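Local structure of L-threonine dehydrogenase (Flavobacterium frigidimaris, 2YY7) at residues Ser167-Gly172 against His237-Leu242; Lys112-Ser117 against Asn225-Pro230; Val231-Ile236 against Asp291-His296. The protein binds NAD and probably catalyses the NAD-dependent oxidation of L-threonine at its 3-hydroxyl, as a Rossmann-fold member of the epimerase/dehydratase family. One frame throughout, in Å; residues are numbered along the deposited sequence.

Overall arrangement
From the N terminus, Lys112-Ser117 is reached first, in a central strand of the Rossmann sheet; contact 2 returns to it after 107 intervening residues, when the end of helix 216-228 packs against that strand. Within this loop lies Ser167-Gly172, the neighbouring strand, where contact 1 opens; it closes only at His237-Leu242, so contacts 1 and 2 cross. Contact 3 opens at Val231-Ile236, after contact 2 has closed, and ends at Asp291-His296, beyond the close of contact 1: contacts 1 and 3 cross, whereas 2 and 3 follow in series. Together they join the NAD-bearing sheet, helix 216-228, the short strand 240-241 and the end of helix 286-292.

Contact 1: Ser167-Gly172 against His237-Leu242; sequences SIRYPG and HSSYNL. With NAD (nicotinamide-adenine-dinucleotide), chain E.
Two short strands run parallel, their end-to-end directions 38° apart, with Ile168 paired to Tyr240 at 4.4 Å between CA atoms. This adds strand 240-241 to strand 164-174 of the Rossmann sheet. Tyr240 is bonded through both its backbone groups: its N reaches Ser167 O from above the carbonyl plane, while its O receives Arg169 N at 2.7 Å, almost straight at 172°. Just before the pairing, Ser239 OG donates to Ser167 OG over 2.7 Å; both hydroxyls stand anti to their backbone N, and Ser167 OG is also bonded to Trp115 O.

On the face of Ile168 and Tyr240 the contact is apolar, and Ile168 CD1 meets Leu242 CD2 at 3.8 Å. Arg169 leaves by the other face as an extended chain. Its NH1 donates to Asn241 OD1 at 2.9 Å, the oxygen lying in the guanidinium plane although the two flat groups are turned 66° apart. Ser239 O sits above the centre of one guanidinium face, NH1 also binds Gln133 O, and NH2 forms a salt bridge with Glu151. A leucine in place of Arg169 would lose every one of these polar bonds and would probably leave the Glu151 carboxylate and Asn241 OD1 poorly matched.

Towards the cofactor, Tyr170 O approaches NAD C5N at 3.3 Å, and the edge of the Tyr170 ring faces NAD C6N. A water closes the far end of the strand pair, donating to Arg169 O at 2.6 Å and accepting from Leu242 N at 2.9 Å.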
loop_
_atom_site.group_PDB
_atom_site.type_symbol
_atom_site.label_atom_id
_atom_site.label_comp_id
_atom_site.label_asym_id
_atom_site.label_seq_id
_atom_site.Cartn_x
_atom_site.Cartn_y
_atom_site.Cartn_z
ATOM N N SER A 167 16.229 -1.420 -2.457
ATOM C CA SER A 167 15.346 -2.507 -2.854
ATOM C C SER A 167 15.243 -2.735 -4.357
ATOM O O SER A 167 15.484 -1.834 -5.159
ATOM C CB SER A 167 13.940 -2.238 -2.308
ATOM O OG SER A 167 13.048 -3.295 -2.632
ATOM N N ILE A 168 14.890 -3.964 -4.722
ATOM C CA ILE A 168 14.677 -4.329 -6.111
ATOM C C ILE A 168 13.460 -5.251 -6.195
ATOM O O ILE A 168 13.208 -6.065 -5.300
ATOM C CB ILE A 168 15.917 -5.028 -6.753
ATOM C CG1 ILE A 168 16.361 -6.219 -5.913
ATOM C CG2 ILE A 168 17.068 -4.033 -6.890
ATOM C CD1 ILE A 168 17.667 -6.832 -6.406
ATOM N N ARG A 169 12.692 -5.094 -7.263
ATOM C CA ARG A 169 11.508 -5.907 -7.477
ATOM C C ARG A 169 11.919 -7.152 -8.266
ATOM O O ARG A 169 11.806 -7.184 -9.492
ATOM C CB ARG A 169 10.455 -5.092 -8.246
ATOM C CG ARG A 169 9.931 -3.863 -7.489
ATOM C CD ARG A 169 9.191 -2.896 -8.430
ATOM N NE ARG A 169 8.646 -1.730 -7.731
ATOM C CZ ARG A 169 8.385 -0.561 -8.314
ATOM N NH1 ARG A 169 8.613 -0.392 -9.612
ATOM N NH2 ARG A 169 7.909 0.450 -7.597
ATOM N N TYR A 170 12.415 -8.175 -7.566
ATOM C CA TYR A 170 12.839 -9.410 -8.238
ATOM C C TYR A 170 11.727 -10.040 -9.076
ATOM O O TYR A 170 10.574 -10.094 -8.645
ATOM C CB TYR A 170 13.220 -10.516 -7.247
ATOM C CG TYR A 170 14.389 -10.321 -6.306
ATOM C CD1 TYR A 170 15.664 -9.992 -6.771
ATOM C CD2 TYR A 170 14.236 -10.591 -4.949
ATOM C CE1 TYR A 170 16.761 -9.944 -5.887
ATOM C CE2 TYR A 170 15.311 -10.548 -4.072
ATOM C CZ TYR A 170 16.566 -10.226 -4.540
ATOM O OH TYR A 170 17.608 -10.194 -3.638
ATOM N N PRO A 171 12.051 -10.509 -10.290
ATOM C CA PRO A 171 10.995 -11.149 -11.076
ATOM C C PRO A 171 10.994 -12.599 -10.558
ATOM O O PRO A 171 11.582 -12.866 -9.512
ATOM C CB PRO A 171 11.501 -11.024 -12.516
ATOM C CG PRO A 171 12.975 -10.969 -12.372
ATOM C CD PRO A 171 13.178 -10.106 -11.150
ATOM N N GLY A 172 10.337 -13.525 -11.248
ATOM C CA GLY A 172 10.347 -14.907 -10.780
ATOM C C GLY A 172 11.774 -15.441 -10.812
ATOM O O GLY A 172 12.428 -15.365 -11.853
ATOM N N HIS A 237 14.085 5.278 -4.016
ATOM C CA HIS A 237 14.076 4.776 -2.654
ATOM C C HIS A 237 12.884 3.908 -2.262
ATOM O O HIS A 237 12.694 3.576 -1.087
ATOM C CB HIS A 237 14.267 5.971 -1.724
ATOM C CG HIS A 237 15.462 6.798 -2.088
ATOM N ND1 HIS A 237 16.754 6.351 -1.911
ATOM C CD2 HIS A 237 15.563 7.998 -2.708
ATOM C CE1 HIS A 237 17.599 7.238 -2.407
ATOM N NE2 HIS A 237 16.903 8.246 -2.899
ATOM N N SER A 238 12.093 3.538 -3.264
ATOM C CA SER A 238 10.959 2.647 -3.078
ATOM C C SER A 238 11.582 1.295 -3.432
ATOM O O SER A 238 12.063 0.579 -2.554
ATOM C CB SER A 238 9.827 3.013 -4.048
ATOM O OG SER A 238 10.315 3.195 -5.370
ATOM N N SER A 239 11.598 0.964 -4.722
ATOM C CA SER A 239 12.218 -0.276 -5.191
ATOM C C SER A 239 12.435 -0.183 -6.698
ATOM O O SER A 239 11.612 0.387 -7.419
ATOM C CB SER A 239 11.350 -1.493 -4.864
ATOM O OG SER A 239 12.063 -2.702 -5.102
ATOM N N TYR A 240 13.549 -0.742 -7.161
ATOM C CA TYR A 240 13.904 -0.722 -8.577
ATOM C C TYR A 240 13.310 -1.861 -9.387
ATOM O O TYR A 240 13.296 -3.010 -8.939
ATOM C CB TYR A 240 15.427 -0.804 -8.741
ATOM C CG TYR A 240 16.171 0.502 -8.616
ATOM C CD1 TYR A 240 16.365 1.322 -9.727
ATOM C CD2 TYR A 240 16.704 0.907 -7.396
ATOM C CE1 TYR A 240 17.079 2.518 -9.625
ATOM C CE2 TYR A 240 17.418 2.099 -7.282
ATOM C CZ TYR A 240 17.602 2.895 -8.402
ATOM O OH TYR A 240 18.318 4.063 -8.297
ATOM N N ASN A 241 12.808 -1.542 -10.576
ATOM C CA ASN A 241 12.315 -2.577 -11.468
ATOM C C ASN A 241 13.621 -3.312 -11.795
ATOM O O ASN A 241 14.685 -2.691 -11.839
ATOM C CB ASN A 241 11.730 -1.965 -12.749
ATOM C CG ASN A 241 10.207 -1.885 -12.729
ATOM O OD1 ASN A 241 9.564 -2.207 -11.732
ATOM N ND2 ASN A 241 9.630 -1.452 -13.841
ATOM N N LEU A 242 13.550 -4.620 -12.003
ATOM C CA LEU A 242 14.737 -5.410 -12.316
ATOM C C LEU A 242 14.333 -6.489 -13.316
ATOM O O LEU A 242 13.376 -7.224 -13.090
ATOM C CB LEU A 242 15.291 -6.064 -11.044
ATOM C CG LEU A 242 16.665 -6.729 -11.176
ATOM C CD1 LEU A 242 17.753 -5.662 -11.112
ATOM C CD2 LEU A 242 16.864 -7.740 -10.052
HETATM P PA NAD E . 11.928 -18.577 0.890
HETATM O O1A NAD E . 12.614 -19.617 0.072
HETATM O O2A NAD E . 10.518 -18.875 1.252
HETATM O O5B NAD E . 12.810 -18.172 2.141
HETATM C C5B NAD E . 12.257 -17.508 3.240
HETATM C C4B NAD E . 13.078 -17.815 4.469
HETATM O O4B NAD E . 12.603 -16.978 5.526
HETATM C C3B NAD E . 12.931 -19.291 4.910
HETATM O O3B NAD E . 14.212 -19.923 5.078
HETATM C C2B NAD E . 12.103 -19.186 6.197
HETATM O O2B NAD E . 12.408 -20.212 7.125
HETATM C C1B NAD E . 12.489 -17.785 6.696
HETATM N N9A NAD E . 11.529 -17.242 7.668
HETATM C C8A NAD E . 10.138 -17.314 7.584
HETATM N N7A NAD E . 9.627 -16.723 8.674
HETATM C C5A NAD E . 10.663 -16.272 9.416
HETATM C C6A NAD E . 10.700 -15.629 10.643
HETATM N N6A NAD E . 9.592 -15.419 11.321
HETATM N N1A NAD E . 11.913 -15.308 11.193
HETATM C C2A NAD E . 13.098 -15.613 10.539
HETATM N N3A NAD E . 13.085 -16.280 9.329
HETATM C C4A NAD E . 11.861 -16.603 8.796
HETATM O O3 NAD E . 11.850 -17.213 0.047
HETATM P PN NAD E . 12.896 -16.612 -1.039
HETATM O O1N NAD E . 14.322 -16.761 -0.598
HETATM O O2N NAD E . 12.409 -17.075 -2.367
HETATM O O5D NAD E . 12.527 -15.033 -0.965
HETATM C C5D NAD E . 13.256 -14.147 -0.101
HETATM C C4D NAD E . 12.736 -12.700 -0.325
HETATM O O4D NAD E . 12.777 -12.381 -1.704
HETATM C C3D NAD E . 11.272 -12.505 0.080
HETATM O O3D NAD E . 11.112 -11.177 0.571
HETATM C C2D NAD E . 10.526 -12.596 -1.229
HETATM O O2D NAD E . 9.275 -11.967 -1.079
HETATM C C1D NAD E . 11.499 -11.927 -2.201
HETATM N N1N NAD E . 11.215 -12.364 -3.588
HETATM C C2N NAD E . 11.481 -13.665 -3.966
HETATM C C3N NAD E . 11.211 -14.066 -5.270
HETATM C C7N NAD E . 11.598 -15.440 -5.745
HETATM O O7N NAD E . 11.210 -15.749 -7.038
HETATM N N7N NAD E . 12.231 -16.326 -4.955
HETATM C C4N NAD E . 10.649 -13.159 -6.188
HETATM C C5N NAD E . 10.410 -11.838 -5.798
HETATM C C6N NAD E . 10.673 -11.450 -4.498
HETATM O O HOH W 1 11.204 -6.328 -11.845
#

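Contact 2: Lys112-Ser117 against Asn225-Pro230; sequences KIFWPS and NIMKAP. With NAD (nicotinamide-adenine-dinucleotide), chain E.
In the Rossmann fold of this enzyme, strand 112-118 runs to the NAD pocket at its C-terminal end, and the last turn of helix 216-228 packs against its first residues. The pocket end of the segment serves the cofactor: Ser117 O lies 3.2 Å from NAD C6N, and Pro116 CG is near the ribose oxygen O4D.

Met227 carries most of the contact. Its chain, bent at chi2 and chi3, sets SD against Phe114 CB at 3.6 Å and lays CE beside Lys112 CD, also at 3.6 Å. The lysine methylenes and the thioether run antiparallel alongside one another. Phe114, with CG anti to the backbone N, adds a looser apolar touch from CE1 to Ile226 CG2 at 4.3 Å.

Lys112 bends at chi3 (-62°), which swings its ammonium to the helix end. Placed there, the positive charge would probably be favoured by the carbonyls gathered at the helix terminus; Arg166 adds a second cation, bonded to Ile226 O and Ala229 O. A water bridges Lys112 NZ and Ala229 O. The direct bond, from Lys112 NZ to Met227 O, is 2.7 Å long and runs nearly along the C=O axis (169°).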
loop_
_atom_site.group_PDB
_atom_site.type_symbol
_atom_site.label_atom_id
_atom_site.label_comp_id
_atom_site.label_asym_id
_atom_site.label_seq_id
_atom_site.Cartn_x
_atom_site.Cartn_y
_atom_site.Cartn_z
ATOM N N LYS A 112 22.949 0.172 6.785
ATOM C CA LYS A 112 22.318 -0.051 5.494
ATOM C C LYS A 112 21.347 -1.229 5.506
ATOM O O LYS A 112 21.503 -2.178 6.277
ATOM C CB LYS A 112 23.420 -0.290 4.451
ATOM C CG LYS A 112 22.975 -0.300 2.991
ATOM C CD LYS A 112 24.156 -0.611 2.057
ATOM C CE LYS A 112 25.257 0.445 2.153
ATOM N NZ LYS A 112 26.413 0.154 1.239
ATOM N N ILE A 113 20.351 -1.164 4.632
ATOM C CA ILE A 113 19.355 -2.216 4.539
ATOM C C ILE A 113 19.062 -2.613 3.106
ATOM O O ILE A 113 19.007 -1.763 2.209
ATOM C CB ILE A 113 17.994 -1.772 5.138
ATOM C CG1 ILE A 113 18.118 -1.532 6.640
ATOM C CG2 ILE A 113 16.926 -2.830 4.851
ATOM C CD1 ILE A 113 16.892 -0.875 7.241
ATOM N N PHE A 114 18.899 -3.913 2.894
ATOM C CA PHE A 114 18.473 -4.411 1.601
ATOM C C PHE A 114 17.180 -5.147 1.919
ATOM O O PHE A 114 17.142 -5.991 2.820
ATOM C CB PHE A 114 19.421 -5.422 0.956
ATOM C CG PHE A 114 18.833 -6.052 -0.290
ATOM C CD1 PHE A 114 18.758 -5.324 -1.481
ATOM C CD2 PHE A 114 18.241 -7.315 -0.240
ATOM C CE1 PHE A 114 18.099 -5.836 -2.600
ATOM C CE2 PHE A 114 17.575 -7.843 -1.354
ATOM C CZ PHE A 114 17.502 -7.098 -2.537
ATOM N N TRP A 115 16.126 -4.809 1.195
ATOM C CA TRP A 115 14.835 -5.448 1.377
ATOM C C TRP A 115 14.269 -5.622 -0.024
ATOM O O TRP A 115 14.079 -4.651 -0.748
ATOM C CB TRP A 115 13.907 -4.570 2.212
ATOM C CG TRP A 115 12.508 -5.108 2.254
ATOM C CD1 TRP A 115 12.053 -6.172 2.980
ATOM C CD2 TRP A 115 11.404 -4.659 1.465
ATOM N NE1 TRP A 115 10.733 -6.415 2.689
ATOM C CE2 TRP A 115 10.310 -5.499 1.760
ATOM C CE3 TRP A 115 11.235 -3.628 0.530
ATOM C CZ2 TRP A 115 9.058 -5.340 1.154
ATOM C CZ3 TRP A 115 9.988 -3.470 -0.075
ATOM C CH2 TRP A 115 8.918 -4.322 0.243
ATOM N N PRO A 116 14.001 -6.868 -0.431
ATOM C CA PRO A 116 13.467 -7.072 -1.774
ATOM C C PRO A 116 11.956 -6.972 -1.890
ATOM O O PRO A 116 11.212 -7.423 -1.011
ATOM C CB PRO A 116 13.964 -8.463 -2.116
ATOM C CG PRO A 116 13.777 -9.181 -0.788
ATOM C CD PRO A 116 14.311 -8.160 0.217
ATOM N N SER A 117 11.517 -6.355 -2.979
ATOM C CA SER A 117 10.101 -6.238 -3.275
ATOM C C SER A 117 9.898 -7.347 -4.296
ATOM O O SER A 117 10.702 -8.285 -4.360
ATOM C CB SER A 117 9.782 -4.881 -3.905
ATOM O OG SER A 117 8.395 -4.764 -4.186
ATOM N N ASN A 225 25.367 -5.816 -5.926
ATOM C CA ASN A 225 25.787 -4.602 -6.609
ATOM C C ASN A 225 25.043 -3.338 -6.186
ATOM O O ASN A 225 25.664 -2.290 -6.022
ATOM C CB ASN A 225 25.702 -4.785 -8.124
ATOM C CG ASN A 225 26.772 -5.729 -8.652
ATOM O OD1 ASN A 225 27.787 -5.954 -7.993
ATOM N ND2 ASN A 225 26.558 -6.273 -9.842
ATOM N N ILE A 226 23.727 -3.420 -6.000
ATOM C CA ILE A 226 22.986 -2.231 -5.585
ATOM C C ILE A 226 23.397 -1.837 -4.167
ATOM O O ILE A 226 23.417 -0.656 -3.816
ATOM C CB ILE A 226 21.446 -2.448 -5.641
ATOM C CG1 ILE A 226 20.736 -1.112 -5.384
ATOM C CG2 ILE A 226 21.015 -3.480 -4.611
ATOM C CD1 ILE A 226 19.230 -1.141 -5.601
ATOM N N MET A 227 23.742 -2.831 -3.353
ATOM C CA MET A 227 24.159 -2.576 -1.976
ATOM C C MET A 227 25.576 -2.010 -1.860
ATOM O O MET A 227 25.847 -1.197 -0.975
ATOM C CB MET A 227 24.041 -3.857 -1.146
ATOM C CG MET A 227 22.613 -4.179 -0.720
ATOM S SD MET A 227 21.955 -2.980 0.482
ATOM C CE MET A 227 22.444 -3.738 2.000
ATOM N N LYS A 228 26.482 -2.433 -2.741
ATOM C CA LYS A 228 27.857 -1.928 -2.680
ATOM C C LYS A 228 28.028 -0.600 -3.418
ATOM O O LYS A 228 29.043 0.075 -3.263
ATOM C CB LYS A 228 28.841 -2.947 -3.259
ATOM C CG LYS A 228 28.714 -3.147 -4.757
ATOM C CD LYS A 228 29.953 -3.819 -5.345
ATOM C CE LYS A 228 30.210 -5.185 -4.730
ATOM N NZ LYS A 228 31.375 -5.860 -5.377
ATOM N N ALA A 229 27.038 -0.224 -4.219
ATOM C CA ALA A 229 27.114 1.022 -4.972
ATOM C C ALA A 229 27.113 2.251 -4.069
ATOM O O ALA A 229 26.553 2.230 -2.970
ATOM C CB ALA A 229 25.955 1.107 -5.955
ATOM N N PRO A 230 27.764 3.337 -4.511
ATOM C CA PRO A 230 27.794 4.556 -3.700
ATOM C C PRO A 230 26.365 5.071 -3.499
ATOM O O PRO A 230 25.526 4.973 -4.398
ATOM C CB PRO A 230 28.671 5.506 -4.523
ATOM C CG PRO A 230 28.537 4.993 -5.926
ATOM C CD PRO A 230 28.572 3.498 -5.733
HETATM P PA NAD E . 11.928 -18.577 0.890
HETATM O O1A NAD E . 12.614 -19.617 0.072
HETATM O O2A NAD E . 10.518 -18.875 1.252
HETATM O O5B NAD E . 12.810 -18.172 2.141
HETATM C C5B NAD E . 12.257 -17.508 3.240
HETATM C C4B NAD E . 13.078 -17.815 4.469
HETATM O O4B NAD E . 12.603 -16.978 5.526
HETATM C C3B NAD E . 12.931 -19.291 4.910
HETATM O O3B NAD E . 14.212 -19.923 5.078
HETATM C C2B NAD E . 12.103 -19.186 6.197
HETATM O O2B NAD E . 12.408 -20.212 7.125
HETATM C C1B NAD E . 12.489 -17.785 6.696
HETATM N N9A NAD E . 11.529 -17.242 7.668
HETATM C C8A NAD E . 10.138 -17.314 7.584
HETATM N N7A NAD E . 9.627 -16.723 8.674
HETATM C C5A NAD E . 10.663 -16.272 9.416
HETATM C C6A NAD E . 10.700 -15.629 10.643
HETATM N N6A NAD E . 9.592 -15.419 11.321
HETATM N N1A NAD E . 11.913 -15.308 11.193
HETATM C C2A NAD E . 13.098 -15.613 10.539
HETATM N N3A NAD E . 13.085 -16.280 9.329
HETATM C C4A NAD E . 11.861 -16.603 8.796
HETATM O O3 NAD E . 11.850 -17.213 0.047
HETATM P PN NAD E . 12.896 -16.612 -1.039
HETATM O O1N NAD E . 14.322 -16.761 -0.598
HETATM O O2N NAD E . 12.409 -17.075 -2.367
HETATM O O5D NAD E . 12.527 -15.033 -0.965
HETATM C C5D NAD E . 13.256 -14.147 -0.101
HETATM C C4D NAD E . 12.736 -12.700 -0.325
HETATM O O4D NAD E . 12.777 -12.381 -1.704
HETATM C C3D NAD E . 11.272 -12.505 0.080
HETATM O O3D NAD E . 11.112 -11.177 0.571
HETATM C C2D NAD E . 10.526 -12.596 -1.229
HETATM O O2D NAD E . 9.275 -11.967 -1.079
HETATM C C1D NAD E . 11.499 -11.927 -2.201
HETATM N N1N NAD E . 11.215 -12.364 -3.588
HETATM C C2N NAD E . 11.481 -13.665 -3.966
HETATM C C3N NAD E . 11.211 -14.066 -5.270
HETATM C C7N NAD E . 11.598 -15.440 -5.745
HETATM O O7N NAD E . 11.210 -15.749 -7.038
HETATM N N7N NAD E . 12.231 -16.326 -4.955
HETATM C C4N NAD E . 10.649 -13.159 -6.188
HETATM C C5N NAD E . 10.410 -11.838 -5.798
HETATM C C6N NAD E . 10.673 -11.450 -4.498
HETATM O O HOH W 2 27.295 2.734 -0.183
#

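Contact 3: Val231-Ile236 against Asp291-His296; sequences VEKIKI and DWDWKH
Packing is tightest around Asp291, which Lys233 and Lys235 press from the other segment, and it loosens at the charged ends of the lysines, which approach acidic groups without bonding to them. No hydrogen bond links the two segments directly. The backbones come nearest at Lys233 and Asp291, with Lys233 O 3.4 Å from Asp291 CB. Tyr240 supplies an indirect polar connection: its hydroxyl is hydrogen-bonded to Asp291 OD2 on one segment and to the backbone N of both Lys235 and Ile236 on the other, so three bonds grip one oxygen.

The contact joins the loop between helix 216-228 and strand 240-241, next to the Rossmann sheet, to the C-terminal end of helix 286-292, where Asp293 leaves helical geometry with positive phi (61°). Ile234 and Trp292 add a buried but looser apolar touch. Ile234 starts away from Asp291-His296, but its two torsions, chi1 -55° and chi2 -57°, fold CD1 back to 4.4 Å from Trp292 CD1. Both residues also rest on Ile226 of helix 216-228, and the Trp292 indole meets the Tyr240 ring edge-to-face. Within the same segment, Trp294 CB lies over one face of the Trp292 indole, near its border, 3.6 Å from the plane.

Toward solvent the methylenes still touch, but the charged ends stay apart. The extended chain of Lys233 lies along the carbonyl of Asp291, with Lys233 CB 3.5 Å from Asp291 O. Lys233 NZ, however, stops 4.3 Å from Asp293 OD2, too far for a salt bridge. Lys235 passes slantwise over the Asp291 carboxylate, presenting methylenes: Lys235 CB is 3.6 Å from Asp291 OD2. The turn at chi4 of Lys235 leaves its NZ 5.5 Å from Asp291 OD1 and gives it a weak bond to Glu232 O, at 3.4 Å.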
loop_
_atom_site.group_PDB
_atom_site.type_symbol
_atom_site.label_atom_id
_atom_site.label_comp_id
_atom_site.label_asym_id
_atom_site.label_seq_id
_atom_site.Cartn_x
_atom_site.Cartn_y
_atom_site.Cartn_z
ATOM N N VAL A 231 26.095 5.610 -2.318
ATOM C CA VAL A 231 24.764 6.098 -1.987
ATOM C C VAL A 231 24.161 7.081 -2.988
ATOM O O VAL A 231 22.955 7.038 -3.245
ATOM C CB VAL A 231 24.744 6.747 -0.578
ATOM C CG1 VAL A 231 25.502 8.070 -0.593
ATOM C CG2 VAL A 231 23.310 6.947 -0.121
ATOM N N GLU A 232 24.982 7.959 -3.560
ATOM C CA GLU A 232 24.467 8.939 -4.513
ATOM C C GLU A 232 23.957 8.328 -5.816
ATOM O O GLU A 232 23.325 9.015 -6.617
ATOM C CB GLU A 232 25.522 10.008 -4.830
ATOM C CG GLU A 232 26.764 9.496 -5.536
ATOM C CD GLU A 232 27.844 9.027 -4.576
ATOM O OE1 GLU A 232 28.909 8.594 -5.063
ATOM O OE2 GLU A 232 27.637 9.094 -3.342
ATOM N N LYS A 233 24.225 7.043 -6.030
ATOM C CA LYS A 233 23.767 6.374 -7.243
ATOM C C LYS A 233 22.393 5.747 -7.063
ATOM O O LYS A 233 21.749 5.371 -8.039
ATOM C CB LYS A 233 24.765 5.301 -7.686
ATOM C CG LYS A 233 25.971 5.861 -8.430
ATOM C CD LYS A 233 26.843 4.743 -8.974
ATOM C CE LYS A 233 28.043 5.289 -9.729
ATOM N NZ LYS A 233 28.939 4.186 -10.190
ATOM N N ILE A 234 21.954 5.629 -5.814
ATOM C CA ILE A 234 20.642 5.065 -5.514
ATOM C C ILE A 234 19.659 6.228 -5.579
ATOM O O ILE A 234 19.517 6.984 -4.624
ATOM C CB ILE A 234 20.616 4.441 -4.100
ATOM C CG1 ILE A 234 21.741 3.410 -3.966
ATOM C CG2 ILE A 234 19.256 3.798 -3.834
ATOM C CD1 ILE A 234 21.696 2.287 -4.994
ATOM N N LYS A 235 18.985 6.372 -6.715
ATOM C CA LYS A 235 18.053 7.472 -6.907
ATOM C C LYS A 235 16.591 7.144 -6.617
ATOM O O LYS A 235 15.775 8.046 -6.432
ATOM C CB LYS A 235 18.202 8.014 -8.329
ATOM C CG LYS A 235 19.634 8.456 -8.648
ATOM C CD LYS A 235 19.737 9.090 -10.022
ATOM C CE LYS A 235 21.181 9.442 -10.354
ATOM N NZ LYS A 235 21.789 10.337 -9.330
ATOM N N ILE A 236 16.260 5.859 -6.587
ATOM C CA ILE A 236 14.897 5.436 -6.299
ATOM C C ILE A 236 14.928 4.785 -4.918
ATOM O O ILE A 236 15.701 3.854 -4.672
ATOM C CB ILE A 236 14.385 4.441 -7.362
ATOM C CG1 ILE A 236 14.441 5.104 -8.746
ATOM C CG2 ILE A 236 12.954 4.015 -7.036
ATOM C CD1 ILE A 236 13.952 4.229 -9.887
ATOM N N ASP A 291 21.089 3.991 -13.288
ATOM C CA ASP A 291 21.540 4.465 -11.978
ATOM C C ASP A 291 22.730 3.737 -11.366
ATOM O O ASP A 291 23.668 4.377 -10.886
ATOM C CB ASP A 291 20.386 4.442 -10.973
ATOM C CG ASP A 291 19.268 5.401 -11.342
ATOM O OD1 ASP A 291 19.469 6.240 -12.248
ATOM O OD2 ASP A 291 18.189 5.317 -10.715
ATOM N N TRP A 292 22.699 2.407 -11.355
ATOM C CA TRP A 292 23.812 1.666 -10.776
ATOM C C TRP A 292 24.415 0.585 -11.666
ATOM O O TRP A 292 25.018 -0.369 -11.177
ATOM C CB TRP A 292 23.421 1.076 -9.409
ATOM C CG TRP A 292 22.073 0.425 -9.347
ATOM C CD1 TRP A 292 20.867 1.045 -9.157
ATOM C CD2 TRP A 292 21.795 -0.979 -9.421
ATOM N NE1 TRP A 292 19.857 0.111 -9.102
ATOM C CE2 TRP A 292 20.399 -1.138 -9.262
ATOM C CE3 TRP A 292 22.590 -2.118 -9.604
ATOM C CZ2 TRP A 292 19.779 -2.394 -9.280
ATOM C CZ3 TRP A 292 21.975 -3.368 -9.621
ATOM C CH2 TRP A 292 20.583 -3.493 -9.459
ATOM N N ASP A 293 24.257 0.749 -12.976
ATOM C CA ASP A 293 24.822 -0.175 -13.954
ATOM C C ASP A 293 24.361 -1.623 -13.904
ATOM O O ASP A 293 25.162 -2.534 -14.110
ATOM C CB ASP A 293 26.348 -0.151 -13.866
ATOM C CG ASP A 293 26.938 1.155 -14.348
ATOM O OD1 ASP A 293 26.678 1.520 -15.514
ATOM O OD2 ASP A 293 27.658 1.810 -13.563
ATOM N N TRP A 294 23.080 -1.848 -13.637
ATOM C CA TRP A 294 22.577 -3.213 -13.611
ATOM C C TRP A 294 22.671 -3.821 -15.007
ATOM O O TRP A 294 22.386 -3.156 -15.999
ATOM C CB TRP A 294 21.115 -3.249 -13.160
ATOM C CG TRP A 294 20.435 -4.562 -13.477
ATOM C CD1 TRP A 294 19.283 -4.736 -14.187
ATOM C CD2 TRP A 294 20.878 -5.875 -13.105
ATOM N NE1 TRP A 294 18.977 -6.071 -14.280
ATOM C CE2 TRP A 294 19.939 -6.795 -13.626
ATOM C CE3 TRP A 294 21.976 -6.365 -12.384
ATOM C CZ2 TRP A 294 20.063 -8.179 -13.450
ATOM C CZ3 TRP A 294 22.100 -7.743 -12.208
ATOM C CH2 TRP A 294 21.146 -8.633 -12.741
ATOM N N LYS A 295 23.076 -5.085 -15.067
ATOM C CA LYS A 295 23.175 -5.829 -16.318
ATOM C C LYS A 295 23.066 -7.326 -16.029
ATOM O O LYS A 295 23.817 -7.859 -15.215
ATOM C CB LYS A 295 24.493 -5.517 -17.043
ATOM C CG LYS A 295 25.709 -5.237 -16.151
ATOM C CD LYS A 295 26.145 -6.438 -15.310
ATOM C CE LYS A 295 25.776 -6.255 -13.839
ATOM N NZ LYS A 295 26.188 -7.419 -13.001
ATOM N N HIS A 296 22.120 -8.000 -16.678
ATOM C CA HIS A 296 21.939 -9.435 -16.469
ATOM C C HIS A 296 22.878 -10.211 -17.380
ATOM O O HIS A 296 23.302 -9.703 -18.416
ATOM C CB HIS A 296 20.483 -9.839 -16.733
ATOM C CG HIS A 296 20.057 -9.703 -18.162
ATOM N ND1 HIS A 296 20.014 -10.772 -19.032
ATOM C CD2 HIS A 296 19.638 -8.627 -18.869
ATOM C CE1 HIS A 296 19.585 -10.361 -20.212
ATOM N NE2 HIS A 296 19.350 -9.063 -20.139
#